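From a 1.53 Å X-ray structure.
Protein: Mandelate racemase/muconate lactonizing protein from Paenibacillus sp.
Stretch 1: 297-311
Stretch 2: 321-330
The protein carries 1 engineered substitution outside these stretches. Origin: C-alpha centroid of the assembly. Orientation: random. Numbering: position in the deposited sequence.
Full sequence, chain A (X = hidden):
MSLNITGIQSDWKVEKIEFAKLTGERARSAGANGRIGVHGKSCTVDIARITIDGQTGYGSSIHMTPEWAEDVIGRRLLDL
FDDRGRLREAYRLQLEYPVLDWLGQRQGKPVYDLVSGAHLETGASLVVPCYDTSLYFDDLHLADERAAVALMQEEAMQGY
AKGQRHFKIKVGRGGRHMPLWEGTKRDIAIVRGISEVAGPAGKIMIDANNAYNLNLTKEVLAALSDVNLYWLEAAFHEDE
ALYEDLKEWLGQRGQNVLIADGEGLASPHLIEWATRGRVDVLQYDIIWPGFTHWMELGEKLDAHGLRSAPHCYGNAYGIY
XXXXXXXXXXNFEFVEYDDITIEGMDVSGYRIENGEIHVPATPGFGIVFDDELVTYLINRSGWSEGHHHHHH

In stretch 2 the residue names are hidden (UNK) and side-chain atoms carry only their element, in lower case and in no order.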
# COMPACT_ATOMS: atom_id res chain seq x y z
N LEU A 297 2.44 14.17 -4.41
CA LEU A 297 3.18 14.02 -3.16
C LEU A 297 4.59 13.45 -3.39
O LEU A 297 5.57 13.95 -2.84
CB LEU A 297 2.38 13.16 -2.19
CG LEU A 297 3.10 12.85 -0.87
CD1 LEU A 297 3.37 14.14 -0.11
CD2 LEU A 297 2.21 11.93 -0.06
N GLY A 298 4.68 12.42 -4.22
CA GLY A 298 5.95 11.78 -4.51
C GLY A 298 6.94 12.75 -5.09
O GLY A 298 8.13 12.71 -4.76
N GLU A 299 6.47 13.62 -5.98
CA GLU A 299 7.34 14.66 -6.54
C GLU A 299 7.88 15.57 -5.44
O GLU A 299 9.07 15.90 -5.43
CB GLU A 299 6.60 15.49 -7.59
CG GLU A 299 6.44 14.75 -8.91
CD GLU A 299 5.93 15.63 -10.03
OE1 GLU A 299 5.58 16.80 -9.75
OE2 GLU A 299 5.89 15.15 -11.18
N LYS A 300 7.02 15.98 -4.52
CA LYS A 300 7.44 16.80 -3.39
C LYS A 300 8.44 16.07 -2.49
O LYS A 300 9.48 16.63 -2.11
CB LYS A 300 6.24 17.30 -2.58
CG LYS A 300 6.64 18.05 -1.32
CD LYS A 300 5.45 18.59 -0.56
CE LYS A 300 5.92 19.48 0.59
NZ LYS A 300 4.78 20.14 1.28
N LEU A 301 8.14 14.82 -2.14
CA LEU A 301 9.05 14.09 -1.27
C LEU A 301 10.39 13.87 -1.96
O LEU A 301 11.45 14.04 -1.34
CB LEU A 301 8.44 12.77 -0.84
CG LEU A 301 7.12 12.90 -0.08
CD1 LEU A 301 6.59 11.53 0.34
CD2 LEU A 301 7.29 13.81 1.14
N ASP A 302 10.36 13.51 -3.25
CA ASP A 302 11.63 13.32 -3.99
C ASP A 302 12.47 14.60 -3.91
O ASP A 302 13.71 14.54 -3.76
CB ASP A 302 11.37 13.02 -5.47
CG ASP A 302 10.86 11.59 -5.74
OD1 ASP A 302 11.02 10.69 -4.90
OD2 ASP A 302 10.30 11.40 -6.85
N ALA A 303 11.80 15.75 -4.01
CA ALA A 303 12.48 17.05 -4.04
C ALA A 303 13.23 17.34 -2.75
O ALA A 303 14.18 18.14 -2.71
CB ALA A 303 11.46 18.15 -4.36
N HIS A 304 12.79 16.68 -1.68
CA HIS A 304 13.40 16.82 -0.36
C HIS A 304 14.31 15.66 0.02
O HIS A 304 14.87 15.65 1.11
CB HIS A 304 12.31 17.00 0.70
CG HIS A 304 11.72 18.37 0.72
ND1 HIS A 304 10.57 18.70 0.04
CD2 HIS A 304 12.12 19.50 1.34
CE1 HIS A 304 10.29 19.97 0.23
NE2 HIS A 304 11.22 20.49 1.02
N GLY A 305 14.44 14.69 -0.88
CA GLY A 305 15.25 13.51 -0.65
C GLY A 305 14.55 12.56 0.31
O GLY A 305 15.19 11.70 0.93
N LEU A 306 13.23 12.69 0.41
CA LEU A 306 12.45 11.83 1.29
C LEU A 306 11.93 10.61 0.53
O LEU A 306 11.86 10.63 -0.70
CB LEU A 306 11.30 12.62 1.91
CG LEU A 306 11.74 13.71 2.90
CD1 LEU A 306 10.56 14.63 3.23
CD2 LEU A 306 12.34 13.09 4.16
N ARG A 307 11.56 9.57 1.27
CA ARG A 307 11.19 8.29 0.67
C ARG A 307 9.69 8.05 0.74
O ARG A 307 9.04 8.46 1.69
CB ARG A 307 11.91 7.15 1.39
CG ARG A 307 13.42 7.23 1.30
CD ARG A 307 14.04 6.49 2.46
NE ARG A 307 15.48 6.70 2.55
CZ ARG A 307 16.38 5.89 2.02
NH1 ARG A 307 15.99 4.82 1.34
NH2 ARG A 307 17.67 6.15 2.16
N SER A 308 9.18 7.36 -0.27
CA SER A 308 7.75 7.07 -0.40
C SER A 308 7.51 5.57 -0.23
O SER A 308 8.11 4.76 -0.94
CB SER A 308 7.27 7.49 -1.80
OG SER A 308 7.31 8.90 -1.97
N ALA A 309 6.62 5.21 0.68
CA ALA A 309 6.22 3.82 0.85
C ALA A 309 4.74 3.78 1.15
O ALA A 309 4.33 3.71 2.30
CB ALA A 309 7.01 3.16 1.99
N PRO A 310 3.92 3.86 0.10
CA PRO A 310 2.47 3.95 0.27
C PRO A 310 1.92 2.79 1.08
O PRO A 310 2.23 1.62 0.82
CB PRO A 310 1.94 3.86 -1.16
CG PRO A 310 3.06 4.41 -1.98
CD PRO A 310 4.31 3.90 -1.31
N HIS A 311 1.11 3.12 2.08
CA HIS A 311 0.47 2.07 2.86
C HIS A 311 -0.56 1.33 2.03
O HIS A 311 -1.29 1.91 1.22
CB HIS A 311 -0.18 2.68 4.11
CG HIS A 311 -1.05 1.73 4.86
ND1 HIS A 311 -2.37 1.51 4.55
CD2 HIS A 311 -0.78 0.92 5.92
CE1 HIS A 311 -2.88 0.62 5.38
NE2 HIS A 311 -1.94 0.25 6.22
N UNK A 321 -1.87 -1.18 -7.75
CA UNK A 321 -1.77 0.28 -7.91
C UNK A 321 -0.41 0.79 -7.47
O UNK A 321 0.24 1.56 -8.18
c UNK A 321 -2.88 0.95 -7.13
N UNK A 322 0.03 0.37 -6.29
CA UNK A 322 1.35 0.75 -5.78
C UNK A 322 2.46 0.41 -6.75
O UNK A 322 3.39 1.19 -6.97
o UNK A 322 0.69 0.40 -3.46
c UNK A 322 1.63 0.04 -4.45
N UNK A 323 2.41 -0.79 -7.32
CA UNK A 323 3.40 -1.19 -8.30
C UNK A 323 3.50 -0.21 -9.47
O UNK A 323 4.60 0.18 -9.84
N UNK A 324 2.37 0.21 -10.01
CA UNK A 324 2.40 1.19 -11.10
C UNK A 324 2.85 2.58 -10.64
O UNK A 324 3.55 3.28 -11.37
c UNK A 324 0.69 0.13 -12.65
c UNK A 324 0.40 -0.97 -14.53
n UNK A 324 0.74 0.20 -14.03
c UNK A 324 0.32 -1.13 -12.34
n UNK A 324 0.14 -1.80 -13.53
c UNK A 324 1.02 1.30 -11.77
N UNK A 325 2.46 2.98 -9.43
CA UNK A 325 2.83 4.30 -8.92
C UNK A 325 4.34 4.45 -8.88
O UNK A 325 4.88 5.55 -9.07
c UNK A 325 2.19 5.75 -5.33
c UNK A 325 2.69 5.78 -6.78
c UNK A 325 2.29 4.49 -7.51
c UNK A 325 2.13 6.98 -7.52
N UNK A 326 5.03 3.35 -8.60
CA UNK A 326 6.48 3.40 -8.45
C UNK A 326 7.18 4.03 -9.64
O UNK A 326 8.25 4.60 -9.46
o UNK A 326 7.06 1.23 -9.33
c UNK A 326 7.04 2.01 -8.16
N UNK A 327 6.59 3.93 -10.83
CA UNK A 327 7.23 4.50 -12.02
C UNK A 327 7.25 6.02 -12.02
O UNK A 327 7.99 6.63 -12.79
c UNK A 327 6.59 3.96 -13.31
N UNK A 328 6.43 6.64 -11.16
CA UNK A 328 6.31 8.10 -11.12
C UNK A 328 7.05 8.74 -9.93
O UNK A 328 7.01 9.96 -9.77
c UNK A 328 4.84 8.50 -11.09
N UNK A 329 7.68 7.92 -9.09
CA UNK A 329 8.33 8.42 -7.88
C UNK A 329 9.74 7.88 -7.81
O UNK A 329 9.95 6.67 -7.91
c UNK A 329 6.09 8.44 -6.72
c UNK A 329 7.54 7.97 -6.64
c UNK A 329 8.20 8.47 -5.36
N UNK A 330 10.71 8.77 -7.68
CA UNK A 330 12.10 8.36 -7.69
C UNK A 330 12.42 7.51 -6.45
O UNK A 330 12.95 6.40 -6.57
c UNK A 330 13.06 9.56 -7.77
c UNK A 330 15.02 12.36 -6.82
n UNK A 330 15.56 11.14 -6.84
c UNK A 330 14.52 9.10 -7.79
c UNK A 330 15.52 10.24 -7.99
n UNK A 330 14.41 12.84 -7.89
n UNK A 330 15.11 13.11 -5.73
O HOH W 1 2.41 -0.38 -1.27

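Position 321 carries a single side-chain carbon, out of reach of stretch 1: alanine, Ala321, buried in the helix.

At 322 one carbon bears one oxygen, and the CA-to-CB bond points toward stretch 1. This is serine, Ser322. Its OG lies 4.3 Å from Pro310 CB and accepts a hydrogen bond from a water, 2.9 Å from OG, which also donates to Pro310 O at 2.9 Å. The Ser322 hydroxyl thus serves as an acceptor for the bridging water.

Position 323 has no side-chain atoms, so it is glycine, Gly323, buried within the helix.

Position 324 has one carbon followed by a five-membered ring of three carbons and two nitrogens, the mark of histidine. His324 lies out of reach of stretch 1, and both ring nitrogens are hydrogen-bonded elsewhere in the structure.

Four carbons, forked at the second, identify 325 as leucine. Leu325 points toward stretch 1 and sets CD2 3.7 Å from Pro310 CG, an apolar contact suited to two buried hydrocarbon side chains.

At 326 a carbon and an oxygen again give serine. Ser326 adopts the p rotamer, and its OG donates to Gly323 O at 2.7 Å, satisfying a backbone carbonyl in the preceding turn.

Positions 327 and 328 each have one carbon: Ala327 and Ala328. Neither methyl touches stretch 1, but Ala328 N donates to Leu325 O at 2.8 Å.

Position 329 has one carbon carrying two more, hence valine. Val329 packs CG2 4.0 Å from Gly298 CA, while CG1 lies 3.5 Å from Ser308 OG and 3.6 Å from Asp302 OD1. Glycine at 298 makes this approach possible: an ideal CB there would fall 2.5 Å from Val329 CG2, a clash.

At 330 three carbons lead to a nitrogen, then a carbon with two more nitrogens: arginine. The long chain of Arg330 brings its guanidinium over Asp302, whose CB lies over one face. Arg330 NH2 is 2.8 Å from Asp302 O, whereas Asp302 OD2 is 4.5 Å from Arg330 NH1 and well out of the guanidinium plane; these opposite charges are near each other without forming a salt bridge.

The contact therefore has two main parts. Pro310 meets Leu325 and, through water, Ser322. Farther along, Gly298 admits Val329, and Asp302 anchors the chain beyond it: Arg330 N donates to Asp302 OD2 at 2.8 Å with an angle of 161°. The carboxylate thus holds the backbone, while the valine fills the adjoining space.

Stretch 2 321-330: ASGHLSAAVR
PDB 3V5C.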